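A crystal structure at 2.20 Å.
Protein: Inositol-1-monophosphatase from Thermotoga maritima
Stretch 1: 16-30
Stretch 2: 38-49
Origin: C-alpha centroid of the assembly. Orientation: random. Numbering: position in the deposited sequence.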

ATOM      1  N   HIS A  16      -3.040  -9.757   8.246  1.00 23.95           N
ATOM      2  CA  HIS A  16      -3.640 -10.187   6.986  1.00 22.09           C
ATOM      3  C   HIS A  16      -4.910 -11.006   7.172  1.00 25.11           C
ATOM      4  O   HIS A  16      -5.809 -10.967   6.330  1.00 29.76           O
ATOM      5  N   LEU A  17      -4.983 -11.758   8.265  1.00 23.47           N
ATOM      6  CA  LEU A  17      -6.163 -12.555   8.532  1.00 22.42           C
ATOM      7  C   LEU A  17      -7.296 -11.596   8.822  1.00 26.12           C
ATOM      8  O   LEU A  17      -8.437 -11.858   8.466  1.00 30.89           O
ATOM      9  N   LEU A  18      -6.976 -10.484   9.479  1.00 27.54           N
ATOM     10  CA  LEU A  18      -7.982  -9.487   9.820  1.00 23.37           C
ATOM     11  C   LEU A  18      -8.489  -8.789   8.571  1.00 24.46           C
ATOM     12  O   LEU A  18      -9.655  -8.404   8.502  1.00 25.44           O
ATOM     13  N   MET A  19      -7.611  -8.626   7.586  1.00 22.32           N
ATOM     14  CA  MET A  19      -7.984  -7.963   6.349  1.00 22.30           C
ATOM     15  C   MET A  19      -9.004  -8.772   5.561  1.00 25.38           C
ATOM     16  O   MET A  19      -9.818  -8.218   4.822  1.00 23.09           O
ATOM     17  N   ILE A  20      -8.955 -10.088   5.723  1.00 27.11           N
ATOM     18  CA  ILE A  20      -9.893 -10.965   5.050  1.00 25.26           C
ATOM     19  C   ILE A  20     -11.315 -10.601   5.472  1.00 25.88           C
ATOM     20  O   ILE A  20     -12.225 -10.535   4.647  1.00 26.93           O
ATOM     21  N   HIS A  21     -11.478 -10.323   6.758  1.00 22.07           N
ATOM     22  CA  HIS A  21     -12.777 -10.036   7.334  1.00 24.01           C
ATOM     23  C   HIS A  21     -13.130  -8.582   7.609  1.00 28.70           C
ATOM     24  O   HIS A  21     -14.234  -8.284   8.074  1.00 31.65           O
ATOM     25  N   TRP A  22     -12.204  -7.679   7.334  1.00 28.14           N
ATOM     26  CA  TRP A  22     -12.426  -6.269   7.585  1.00 25.24           C
ATOM     27  C   TRP A  22     -13.749  -5.796   6.985  1.00 28.54           C
ATOM     28  O   TRP A  22     -14.028  -6.033   5.811  1.00 27.35           O
ATOM     29  N   GLY A  23     -14.566  -5.146   7.818  1.00 30.64           N
ATOM     30  CA  GLY A  23     -15.862  -4.645   7.396  1.00 27.06           C
ATOM     31  C   GLY A  23     -16.819  -5.733   6.936  1.00 30.75           C
ATOM     32  O   GLY A  23     -17.934  -5.439   6.514  1.00 33.49           O
ATOM     33  N   ARG A  24     -16.406  -6.990   7.037  1.00 31.07           N
ATOM     34  CA  ARG A  24     -17.236  -8.094   6.583  1.00 31.01           C
ATOM     35  C   ARG A  24     -17.551  -9.146   7.632  1.00 37.39           C
ATOM     36  O   ARG A  24     -17.674 -10.320   7.297  1.00 36.12           O
ATOM     37  N   VAL A  25     -17.665  -8.758   8.899  1.00 39.79           N
ATOM     38  CA  VAL A  25     -18.025  -9.733   9.931  1.00 44.18           C
ATOM     39  C   VAL A  25     -19.515  -9.563  10.229  1.00 48.72           C
ATOM     40  O   VAL A  25     -19.950  -8.525  10.741  1.00 49.88           O
ATOM     41  N   ASP A  26     -20.301 -10.579   9.888  1.00 53.57           N
ATOM     42  CA  ASP A  26     -21.746 -10.529  10.099  1.00 59.78           C
ATOM     43  C   ASP A  26     -22.151 -10.842  11.537  1.00 61.35           C
ATOM     44  O   ASP A  26     -23.188 -10.373  12.019  1.00 60.64           O
ATOM     45  N   ASN A  27     -21.305 -11.604  12.223  1.00 59.16           N
ATOM     46  CA  ASN A  27     -21.539 -12.021  13.599  1.00 56.46           C
ATOM     47  C   ASN A  27     -21.059 -11.053  14.692  1.00 53.52           C
ATOM     48  O   ASN A  27     -20.055 -11.319  15.351  1.00 51.06           O
ATOM     49  N   VAL A  28     -21.757  -9.945  14.913  1.00 50.23           N
ATOM     50  CA  VAL A  28     -21.317  -9.032  15.970  1.00 48.55           C
ATOM     51  C   VAL A  28     -21.893  -9.467  17.322  1.00 50.43           C
ATOM     52  O   VAL A  28     -23.100  -9.685  17.451  1.00 49.72           O
ATOM     53  N   GLU A  29     -21.020  -9.594  18.320  1.00 50.46           N
ATOM     54  CA  GLU A  29     -21.407 -10.019  19.664  1.00 48.22           C
ATOM     55  C   GLU A  29     -21.163  -8.927  20.707  1.00 49.77           C
ATOM     56  O   GLU A  29     -20.121  -8.264  20.697  1.00 48.80           O
ATOM     57  N   LYS A  30     -22.125  -8.752  21.612  1.00 50.96           N
ATOM     58  CA  LYS A  30     -22.031  -7.735  22.661  1.00 52.16           C
ATOM     59  C   LYS A  30     -21.399  -8.315  23.925  1.00 52.30           C
ATOM     60  O   LYS A  30     -21.716  -9.431  24.310  1.00 54.49           O
ATOM     61  N   VAL A  38     -17.440  -7.779  20.486  1.00 31.93           N
ATOM     62  CA  VAL A  38     -16.351  -8.669  20.148  1.00 30.70           C
ATOM     63  C   VAL A  38     -16.888  -9.548  19.023  1.00 32.82           C
ATOM     64  O   VAL A  38     -18.114  -9.715  18.882  1.00 28.83           O
ATOM     65  N   THR A  39     -15.980 -10.087  18.209  1.00 28.98           N
ATOM     66  CA  THR A  39     -16.371 -10.956  17.111  1.00 26.79           C
ATOM     67  C   THR A  39     -15.573 -12.246  17.178  1.00 27.35           C
ATOM     68  O   THR A  39     -14.703 -12.405  18.035  1.00 24.93           O
ATOM     69  N   GLU A  40     -15.884 -13.165  16.273  1.00 28.47           N
ATOM     70  CA  GLU A  40     -15.190 -14.437  16.211  1.00 29.55           C
ATOM     71  C   GLU A  40     -13.783 -14.235  15.641  1.00 34.19           C
ATOM     72  O   GLU A  40     -12.899 -15.081  15.832  1.00 34.18           O
ATOM     73  N   ILE A  41     -13.569 -13.118  14.944  1.00 34.87           N
ATOM     74  CA  ILE A  41     -12.250 -12.849  14.374  1.00 33.17           C
ATOM     75  C   ILE A  41     -11.315 -12.282  15.445  1.00 32.60           C
ATOM     76  O   ILE A  41     -10.097 -12.434  15.349  1.00 30.75           O
ATOM     77  N   ASP A  42     -11.885 -11.634  16.464  1.00 31.23           N
ATOM     78  CA  ASP A  42     -11.082 -11.108  17.569  1.00 30.77           C
ATOM     79  C   ASP A  42     -10.403 -12.335  18.195  1.00 33.45           C
ATOM     80  O   ASP A  42      -9.200 -12.333  18.465  1.00 32.21           O
ATOM     81  N   ARG A  43     -11.201 -13.387  18.400  1.00 32.25           N
ATOM     82  CA  ARG A  43     -10.741 -14.645  18.999  1.00 29.36           C
ATOM     83  C   ARG A  43      -9.789 -15.438  18.119  1.00 25.75           C
ATOM     84  O   ARG A  43      -8.803 -15.990  18.587  1.00 28.13           O
ATOM     85  N   GLU A  44     -10.115 -15.527  16.844  1.00 26.14           N
ATOM     86  CA  GLU A  44      -9.287 -16.259  15.911  1.00 26.48           C
ATOM     87  C   GLU A  44      -7.926 -15.575  15.818  1.00 27.71           C
ATOM     88  O   GLU A  44      -6.893 -16.237  15.740  1.00 29.19           O
ATOM     89  N   ALA A  45      -7.936 -14.246  15.848  1.00 24.37           N
ATOM     90  CA  ALA A  45      -6.714 -13.467  15.772  1.00 24.37           C
ATOM     91  C   ALA A  45      -5.910 -13.676  17.041  1.00 26.25           C
ATOM     92  O   ALA A  45      -4.681 -13.771  17.006  1.00 27.98           O
ATOM     93  N   GLN A  46      -6.615 -13.757  18.163  1.00 26.66           N
ATOM     94  CA  GLN A  46      -5.968 -13.956  19.446  1.00 25.53           C
ATOM     95  C   GLN A  46      -5.367 -15.342  19.553  1.00 30.48           C
ATOM     96  O   GLN A  46      -4.304 -15.516  20.156  1.00 27.40           O
ATOM     97  N   ARG A  47      -6.054 -16.334  18.982  1.00 33.41           N
ATOM     98  CA  ARG A  47      -5.565 -17.716  19.019  1.00 34.43           C
ATOM     99  C   ARG A  47      -4.286 -17.772  18.214  1.00 32.45           C
ATOM    100  O   ARG A  47      -3.269 -18.312  18.660  1.00 33.22           O
ATOM    101  N   MET A  48      -4.351 -17.205  17.017  1.00 30.19           N
ATOM    102  CA  MET A  48      -3.201 -17.181  16.137  1.00 30.92           C
ATOM    103  C   MET A  48      -1.980 -16.627  16.883  1.00 32.43           C
ATOM    104  O   MET A  48      -0.901 -17.228  16.860  1.00 29.17           O
ATOM    105  N   ILE A  49      -2.168 -15.502  17.573  1.00 30.06           N
ATOM    106  CA  ILE A  49      -1.078 -14.870  18.310  1.00 31.41           C
ATOM    107  C   ILE A  49      -0.627 -15.684  19.532  1.00 30.40           C
ATOM    108  O   ILE A  49       0.537 -16.074  19.636  1.00 29.46           O
TER

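The helix that includes Leu17 and Leu18 runs nearly antiparallel to the helix that starts at Glu40, with an angle of 165° between their directions and axes 10.3 Å apart at closest approach. His16 does not reach the second stretch. Leu17 points toward it with chi1 t and chi2 p. Leu17 CD2 lies 3.7 Å from Glu44 CG and 4.2 Å from Met48 SD. Leu18 leaves the backbone sideways, but its m,t rotamer brings the end of the side chain nearer. Leu18 CD2 sits 3.5 Å from Ile41 CG2 and 3.9 Å from Ala45 CB, so the small alanine and the isoleucine share one methyl. Met19 and Ile20 are out of reach.

His21 points toward the second helix with chi1 m. Ile41, in an m,p rotamer, covers one face of the ring, with Ile41 CG1 3.7 Å from His21 CG in a CH-pi contact. The chain then turns through a type II turn from His21 to Arg24. Gly23 has the positive phi that suits glycine. Val25, chi1 p, returns to the contact: Val25 CG2 is 3.8 Å from Ile41 CD1 and 3.8 Å from Thr39 CB. Ile41 thus packs against Leu18, His21 and Val25.

Asn27 also points toward the second stretch but is poorly ordered. Val28 points away. Glu29 pairs with Val38 as an antiparallel bridge: Glu29 N donates to Val38 O at 3.0 Å, and Val38 N to Glu29 O at 2.7 Å. Their side chains share a sheet face, with Glu29 CB 4.0 Å from Val38 CG1. The m,t rotamer of Glu29 carries its carboxylate to Arg43, where Arg43 NH2 donates to Glu29 OE1 at 2.8 Å in a salt bridge. Glu29 OE1 lies at the edge of the Arg43 guanidinium, near its plane. Lys30 points away.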

ATOM      1  CB  HIS A  16      -2.625 -10.984   6.175  1.00 22.03           C
ATOM      2  CG  HIS A  16      -1.488 -10.157   5.673  1.00 29.67           C
ATOM      3  ND1 HIS A  16      -1.659  -9.135   4.763  1.00 28.24           N
ATOM      4  CD2 HIS A  16      -0.168 -10.178   5.974  1.00 32.05           C
ATOM      5  CE1 HIS A  16      -0.493  -8.563   4.528  1.00 30.30           C
ATOM      6  NE2 HIS A  16       0.429  -9.176   5.251  1.00 31.46           N
ATOM      7  CB  LEU A  17      -5.946 -13.457   9.738  1.00 26.55           C
ATOM      8  CG  LEU A  17      -7.251 -13.957  10.350  1.00 24.77           C
ATOM      9  CD1 LEU A  17      -7.876 -14.965   9.419  1.00 22.98           C
ATOM     10  CD2 LEU A  17      -6.987 -14.561  11.708  1.00 30.57           C
ATOM     11  CB  LEU A  18      -7.411  -8.432  10.781  1.00 25.74           C
ATOM     12  CG  LEU A  18      -7.056  -8.858  12.210  1.00 20.10           C
ATOM     13  CD1 LEU A  18      -6.597  -7.655  12.986  1.00 15.69           C
ATOM     14  CD2 LEU A  18      -8.255  -9.474  12.880  1.00 21.37           C
ATOM     15  CB  MET A  19      -6.749  -7.705   5.503  1.00 17.65           C
ATOM     16  CG  MET A  19      -5.877  -6.599   6.053  1.00 16.74           C
ATOM     17  SD  MET A  19      -6.718  -5.009   6.180  1.00 19.71           S
ATOM     18  CE  MET A  19      -6.524  -4.432   4.514  1.00 25.70           C
ATOM     19  CB  ILE A  20      -9.647 -12.442   5.437  1.00 22.90           C
ATOM     20  CG1 ILE A  20      -8.331 -12.927   4.832  1.00 25.16           C
ATOM     21  CG2 ILE A  20     -10.822 -13.297   4.989  1.00 22.45           C
ATOM     22  CD1 ILE A  20      -8.054 -14.384   5.025  1.00 20.65           C
ATOM     23  CB  HIS A  21     -12.895 -10.836   8.624  1.00 22.56           C
ATOM     24  CG  HIS A  21     -12.616 -12.298   8.445  1.00 28.43           C
ATOM     25  ND1 HIS A  21     -13.539 -13.170   7.906  1.00 30.09           N
ATOM     26  CD2 HIS A  21     -11.497 -13.026   8.668  1.00 25.04           C
ATOM     27  CE1 HIS A  21     -12.998 -14.370   7.799  1.00 23.65           C
ATOM     28  NE2 HIS A  21     -11.760 -14.310   8.255  1.00 31.01           N
ATOM     29  CB  TRP A  22     -11.241  -5.483   7.028  1.00 26.32           C
ATOM     30  CG  TRP A  22     -11.270  -4.025   7.305  1.00 27.89           C
ATOM     31  CD1 TRP A  22     -11.734  -3.400   8.434  1.00 30.39           C
ATOM     32  CD2 TRP A  22     -10.787  -2.995   6.445  1.00 22.55           C
ATOM     33  NE1 TRP A  22     -11.569  -2.038   8.323  1.00 23.86           N
ATOM     34  CE2 TRP A  22     -10.990  -1.764   7.111  1.00 27.48           C
ATOM     35  CE3 TRP A  22     -10.203  -2.990   5.177  1.00 19.69           C
ATOM     36  CZ2 TRP A  22     -10.628  -0.539   6.543  1.00 27.42           C
ATOM     37  CZ3 TRP A  22      -9.845  -1.773   4.613  1.00 22.82           C
ATOM     38  CH2 TRP A  22     -10.060  -0.564   5.296  1.00 28.76           C
ATOM     39  CB  ARG A  24     -16.574  -8.782   5.387  1.00 37.13           C
ATOM     40  CG  ARG A  24     -16.451  -7.924   4.137  1.00 50.21           C
ATOM     41  CD  ARG A  24     -15.380  -8.452   3.163  1.00 61.39           C
ATOM     42  NE  ARG A  24     -14.032  -7.987   3.500  1.00 67.86           N
ATOM     43  CZ  ARG A  24     -12.948  -8.203   2.755  1.00 69.83           C
ATOM     44  NH1 ARG A  24     -11.769  -7.737   3.144  1.00 75.03           N
ATOM     45  NH2 ARG A  24     -13.039  -8.882   1.618  1.00 62.12           N
ATOM     46  CB  VAL A  25     -17.202  -9.556  11.240  1.00 47.55           C
ATOM     47  CG1 VAL A  25     -17.315  -8.144  11.758  1.00 53.61           C
ATOM     48  CG2 VAL A  25     -17.700 -10.524  12.291  1.00 58.31           C
ATOM     49  CB  ASP A  26     -22.443 -11.486   9.122  1.00 72.19           C
ATOM     50  CG  ASP A  26     -21.802 -12.865   9.094  1.00 84.99           C
ATOM     51  OD1 ASP A  26     -22.079 -13.628   8.141  1.00 91.87           O
ATOM     52  OD2 ASP A  26     -21.025 -13.189  10.024  1.00 91.03           O
ATOM     53  CB  ASN A  27     -20.854 -13.364  13.806  1.00 74.37           C
ATOM     54  CG  ASN A  27     -19.371 -13.324  13.421  1.00 88.72           C
ATOM     55  OD1 ASN A  27     -19.028 -13.130  12.249  1.00 98.91           O
ATOM     56  ND2 ASN A  27     -18.490 -13.498  14.409  1.00 93.78           N
ATOM     57  CB  VAL A  28     -21.729  -7.573  15.690  1.00 41.13           C
ATOM     58  CG1 VAL A  28     -21.108  -6.659  16.726  1.00 34.11           C
ATOM     59  CG2 VAL A  28     -21.279  -7.165  14.303  1.00 42.41           C
ATOM     60  CB  GLU A  29     -20.625 -11.279  20.048  1.00 56.42           C
ATOM     61  CG  GLU A  29     -20.936 -12.505  19.182  1.00 64.66           C
ATOM     62  CD  GLU A  29     -19.862 -13.586  19.281  1.00 67.17           C
ATOM     63  OE1 GLU A  29     -19.458 -13.914  20.422  1.00 64.19           O
ATOM     64  OE2 GLU A  29     -19.432 -14.108  18.221  1.00 63.38           O
ATOM     65  CB  LYS A  30     -23.425  -7.208  22.997  1.00 49.98           C
ATOM     66  CG  LYS A  30     -24.268  -6.866  21.790  1.00 51.82           C
ATOM     67  CD  LYS A  30     -25.618  -6.336  22.210  1.00 56.53           C
ATOM     68  CE  LYS A  30     -26.586  -6.290  21.044  1.00 62.52           C
ATOM     69  NZ  LYS A  30     -27.946  -5.851  21.475  1.00 72.11           N
ATOM     70  CB  VAL A  38     -15.924  -9.550  21.365  1.00 34.21           C
ATOM     71  CG1 VAL A  38     -17.091 -10.432  21.821  1.00 35.18           C
ATOM     72  CG2 VAL A  38     -14.715 -10.409  20.998  1.00 36.64           C
ATOM     73  CB  THR A  39     -16.135 -10.273  15.734  1.00 29.75           C
ATOM     74  OG1 THR A  39     -14.729 -10.224  15.439  1.00 36.49           O
ATOM     75  CG2 THR A  39     -16.685  -8.865  15.752  1.00 23.15           C
ATOM     76  CB  GLU A  40     -15.969 -15.424  15.335  1.00 35.70           C
ATOM     77  CG  GLU A  40     -15.408 -16.848  15.339  1.00 46.16           C
ATOM     78  CD  GLU A  40     -15.484 -17.514  16.714  1.00 56.11           C
ATOM     79  OE1 GLU A  40     -14.775 -18.528  16.938  1.00 64.30           O
ATOM     80  OE2 GLU A  40     -16.258 -17.024  17.569  1.00 60.72           O
ATOM     81  CB  ILE A  41     -12.333 -11.890  13.171  1.00 34.32           C
ATOM     82  CG1 ILE A  41     -13.214 -12.499  12.083  1.00 35.76           C
ATOM     83  CG2 ILE A  41     -10.960 -11.709  12.557  1.00 28.30           C
ATOM     84  CD1 ILE A  41     -14.638 -12.719  12.491  1.00 47.43           C
ATOM     85  CB  ASP A  42     -11.971 -10.439  18.634  1.00 30.46           C
ATOM     86  CG  ASP A  42     -12.569  -9.100  18.174  1.00 32.19           C
ATOM     87  OD1 ASP A  42     -12.139  -8.037  18.681  1.00 33.20           O
ATOM     88  OD2 ASP A  42     -13.471  -9.105  17.314  1.00 32.67           O
ATOM     89  CB  ARG A  43     -11.924 -15.555  19.319  1.00 29.92           C
ATOM     90  CG  ARG A  43     -12.930 -15.007  20.292  1.00 30.89           C
ATOM     91  CD  ARG A  43     -13.992 -16.067  20.558  1.00 40.74           C
ATOM     92  NE  ARG A  43     -15.090 -15.571  21.385  1.00 53.38           N
ATOM     93  CZ  ARG A  43     -16.058 -14.779  20.945  1.00 56.62           C
ATOM     94  NH1 ARG A  43     -16.071 -14.393  19.676  1.00 64.97           N
ATOM     95  NH2 ARG A  43     -17.008 -14.364  21.775  1.00 63.66           N
ATOM     96  CB  GLU A  44      -9.997 -16.295  14.560  1.00 32.05           C
ATOM     97  CG  GLU A  44      -9.217 -16.904  13.429  1.00 39.45           C
ATOM     98  CD  GLU A  44     -10.082 -17.123  12.206  1.00 41.09           C
ATOM     99  OE1 GLU A  44     -11.016 -16.323  11.981  1.00 42.35           O
ATOM    100  OE2 GLU A  44      -9.824 -18.094  11.470  1.00 46.35           O
ATOM    101  CB  ALA A  45      -7.042 -11.995  15.603  1.00 20.41           C
ATOM    102  CB  GLN A  46      -6.961 -13.764  20.577  1.00 29.88           C
ATOM    103  CG  GLN A  46      -6.278 -13.645  21.923  1.00 35.64           C
ATOM    104  CD  GLN A  46      -7.260 -13.504  23.052  1.00 39.96           C
ATOM    105  OE1 GLN A  46      -7.658 -14.498  23.663  1.00 39.54           O
ATOM    106  NE2 GLN A  46      -7.678 -12.267  23.331  1.00 33.31           N
ATOM    107  CB  ARG A  47      -6.570 -18.699  18.405  1.00 39.86           C
ATOM    108  CG  ARG A  47      -7.871 -18.855  19.167  1.00 54.48           C
ATOM    109  CD  ARG A  47      -8.653 -20.061  18.654  1.00 65.87           C
ATOM    110  NE  ARG A  47     -10.048 -20.063  19.098  1.00 74.44           N
ATOM    111  CZ  ARG A  47     -11.003 -19.299  18.572  1.00 78.42           C
ATOM    112  NH1 ARG A  47     -10.718 -18.467  17.578  1.00 78.66           N
ATOM    113  NH2 ARG A  47     -12.247 -19.369  19.033  1.00 82.54           N
ATOM    114  CB  MET A  48      -3.518 -16.345  14.894  1.00 26.01           C
ATOM    115  CG  MET A  48      -2.504 -16.522  13.778  1.00 37.85           C
ATOM    116  SD  MET A  48      -3.104 -16.111  12.119  1.00 44.26           S
ATOM    117  CE  MET A  48      -3.581 -17.730  11.486  1.00 77.20           C
ATOM    118  CB  ILE A  49      -1.475 -13.434  18.779  1.00 32.01           C
ATOM    119  CG1 ILE A  49      -1.765 -12.535  17.572  1.00 30.05           C
ATOM    120  CG2 ILE A  49      -0.350 -12.822  19.613  1.00 31.94           C
ATOM    121  CD1 ILE A  49      -2.344 -11.165  17.947  1.00 30.96           C
TER